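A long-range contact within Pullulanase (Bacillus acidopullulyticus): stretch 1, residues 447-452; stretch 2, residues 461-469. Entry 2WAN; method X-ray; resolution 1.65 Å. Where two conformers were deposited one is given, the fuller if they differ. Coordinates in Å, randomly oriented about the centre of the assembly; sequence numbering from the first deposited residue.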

# COMPACT_ATOMS: atom_id res chain seq x y z
N ALA A 447 4.57 -21.02 25.92
CA ALA A 447 4.12 -21.66 27.15
C ALA A 447 4.23 -20.75 28.38
O ALA A 447 3.52 -20.95 29.38
N ASN A 448 5.11 -19.75 28.30
CA ASN A 448 5.32 -18.82 29.42
C ASN A 448 4.42 -17.56 29.40
O ASN A 448 4.59 -16.68 30.22
N SER A 449 3.46 -17.51 28.47
CA SER A 449 2.72 -16.26 28.21
C SER A 449 1.66 -15.95 29.26
O SER A 449 1.21 -14.80 29.37
N GLY A 450 1.25 -16.96 30.03
CA GLY A 450 0.20 -16.79 31.04
C GLY A 450 -1.23 -16.71 30.53
O GLY A 450 -2.18 -16.63 31.33
N MET A 451 -1.38 -16.73 29.21
CA MET A 451 -2.69 -16.71 28.55
C MET A 451 -3.10 -18.14 28.20
O MET A 451 -2.26 -18.95 27.76
N LYS A 452 -4.39 -18.44 28.40
CA LYS A 452 -4.94 -19.79 28.15
C LYS A 452 -5.16 -20.07 26.67
O LYS A 452 -4.84 -21.16 26.18
N THR A 461 -8.48 -11.17 25.30
CA THR A 461 -9.60 -10.87 26.20
C THR A 461 -9.27 -11.22 27.65
O THR A 461 -10.09 -10.96 28.55
N GLU A 462 -8.09 -11.81 27.88
CA GLU A 462 -7.76 -12.36 29.19
C GLU A 462 -7.10 -11.33 30.12
O GLU A 462 -5.99 -10.88 29.86
N HIS A 463 -7.78 -11.00 31.22
CA HIS A 463 -7.23 -10.10 32.25
C HIS A 463 -6.48 -10.84 33.35
O HIS A 463 -6.74 -12.02 33.62
N GLY A 464 -5.53 -10.15 33.96
CA GLY A 464 -4.81 -10.67 35.13
C GLY A 464 -3.76 -11.71 34.79
O GLY A 464 -3.31 -12.45 35.67
N THR A 465 -3.34 -11.77 33.52
CA THR A 465 -2.40 -12.83 33.11
C THR A 465 -0.98 -12.45 33.52
O THR A 465 -0.59 -11.27 33.48
N LYS A 466 -0.23 -13.46 33.92
CA LYS A 466 1.11 -13.28 34.48
C LYS A 466 2.09 -14.19 33.80
O LYS A 466 1.77 -15.33 33.44
N GLY A 467 3.34 -13.71 33.70
CA GLY A 467 4.41 -14.45 33.08
C GLY A 467 5.49 -14.77 34.12
O GLY A 467 5.24 -14.67 35.34
N PRO A 468 6.69 -15.11 33.64
CA PRO A 468 7.82 -15.39 34.55
C PRO A 468 8.09 -14.24 35.51
O PRO A 468 8.01 -13.06 35.12
N ASP A 469 8.36 -14.58 36.78
CA ASP A 469 8.64 -13.60 37.84
C ASP A 469 7.54 -12.58 38.02
O ASP A 469 7.77 -11.44 38.41

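What direct polar contact ties the two stretches together? The side chain of Glu462, whose CA-to-CB bond points toward stretch 1, extends with chi1 m and chi2 t until its carboxylate meets the backbone of the other stretch. There Lys452 N donates a hydrogen bond to Glu462 OE1, 2.8 Å long and nearly straight at 170°. Glu462 OE1 also lies 3.3 Å from Met451 CA, so the carboxylate settles against the backbone that leads into Lys452.

Which side chains pack by van der Waals contact? The CA-to-CB bond of Thr465 also points toward stretch 1; in its p rotamer, Thr465 CG2 sits 3.4 Å from Gly450 O and 3.8 Å from Met451 CG. Met451, an m, t, m rotamer, leaves sideways and its end leads away, so its inner part makes this contact. Farther along, the Pro468 ring packs on Asn448: Pro468 CD is 3.5 Å from Asn448 O, and Pro468 CG is 4.0 Å from Asn448 CB. Asn448 is a p rotamer, and its amide is hydrogen-bonded elsewhere in the structure.

Why does the backbone come so close at Gly450? With no side chain there, Gly450 CA approaches Lys466 O to 3.2 Å in a CA-H...O contact. A CB on Gly450 would point toward stretch 2 and fall 2.1 Å from Lys466 O, a clash; the positive phi also favours glycine. The CA-to-CB bond of Lys466 points away from stretch 1, leaving its backbone to make the contact.

How do waters extend these links? One water donates to Gly450 O at 2.8 Å and accepts from Lys466 N at 3.0 Å, bridging backbone to backbone. A second donates to Glu462 OE1 at 2.5 Å and accepts a weak hydrogen bond from Lys452 NZ at 3.4 Å, joining the two charged side chains indirectly.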

# COMPACT_ATOMS: atom_id res chain seq x y z
CB ALA A 447 4.93 -22.93 27.41
CB ASN A 448 6.81 -18.45 29.56
CG ASN A 448 7.34 -17.55 28.43
OD1 ASN A 448 6.59 -16.84 27.75
ND2 ASN A 448 8.67 -17.53 28.28
CB SER A 449 2.06 -16.28 26.81
OG SER A 449 0.85 -17.02 26.86
CB MET A 451 -2.62 -15.82 27.31
CG MET A 451 -2.69 -14.33 27.65
SD MET A 451 -2.16 -13.22 26.34
CE MET A 451 -0.38 -13.40 26.45
CB LYS A 452 -6.26 -19.96 28.91
CG LYS A 452 -6.10 -20.11 30.43
CD LYS A 452 -7.47 -20.28 31.10
CE LYS A 452 -7.33 -20.53 32.60
NZ LYS A 452 -6.87 -19.31 33.34
CB THR A 461 -10.90 -11.67 25.83
OG1 THR A 461 -10.72 -13.07 26.12
CG2 THR A 461 -11.25 -11.50 24.34
CB GLU A 462 -6.86 -13.59 29.04
CG GLU A 462 -7.49 -14.72 28.20
CD GLU A 462 -6.61 -15.92 28.09
OE1 GLU A 462 -5.94 -16.27 29.09
OE2 GLU A 462 -6.57 -16.51 27.00
CB HIS A 463 -8.37 -9.28 32.88
CG HIS A 463 -9.00 -8.31 31.92
ND1 HIS A 463 -8.60 -7.00 31.82
CD2 HIS A 463 -9.96 -8.49 30.99
CE1 HIS A 463 -9.31 -6.40 30.88
NE2 HIS A 463 -10.14 -7.28 30.36
CB THR A 465 -2.48 -13.18 31.60
OG1 THR A 465 -2.19 -12.00 30.82
CG2 THR A 465 -3.91 -13.69 31.23
CB LYS A 466 1.13 -13.57 35.98
CG LYS A 466 0.12 -12.84 36.81
CD LYS A 466 0.38 -11.36 36.89
CE LYS A 466 -0.64 -10.75 37.86
NZ LYS A 466 -0.95 -9.33 37.58
CB PRO A 468 9.00 -15.59 33.59
CG PRO A 468 8.38 -16.08 32.33
CD PRO A 468 7.08 -15.29 32.23
CB ASP A 469 10.00 -12.96 37.61
CG ASP A 469 11.07 -13.99 37.55
OD1 ASP A 469 11.24 -14.68 38.57
OD2 ASP A 469 11.66 -14.16 36.47
O HOH W 1 -1.64 -16.12 34.04
O HOH W 2 -6.72 -16.41 31.51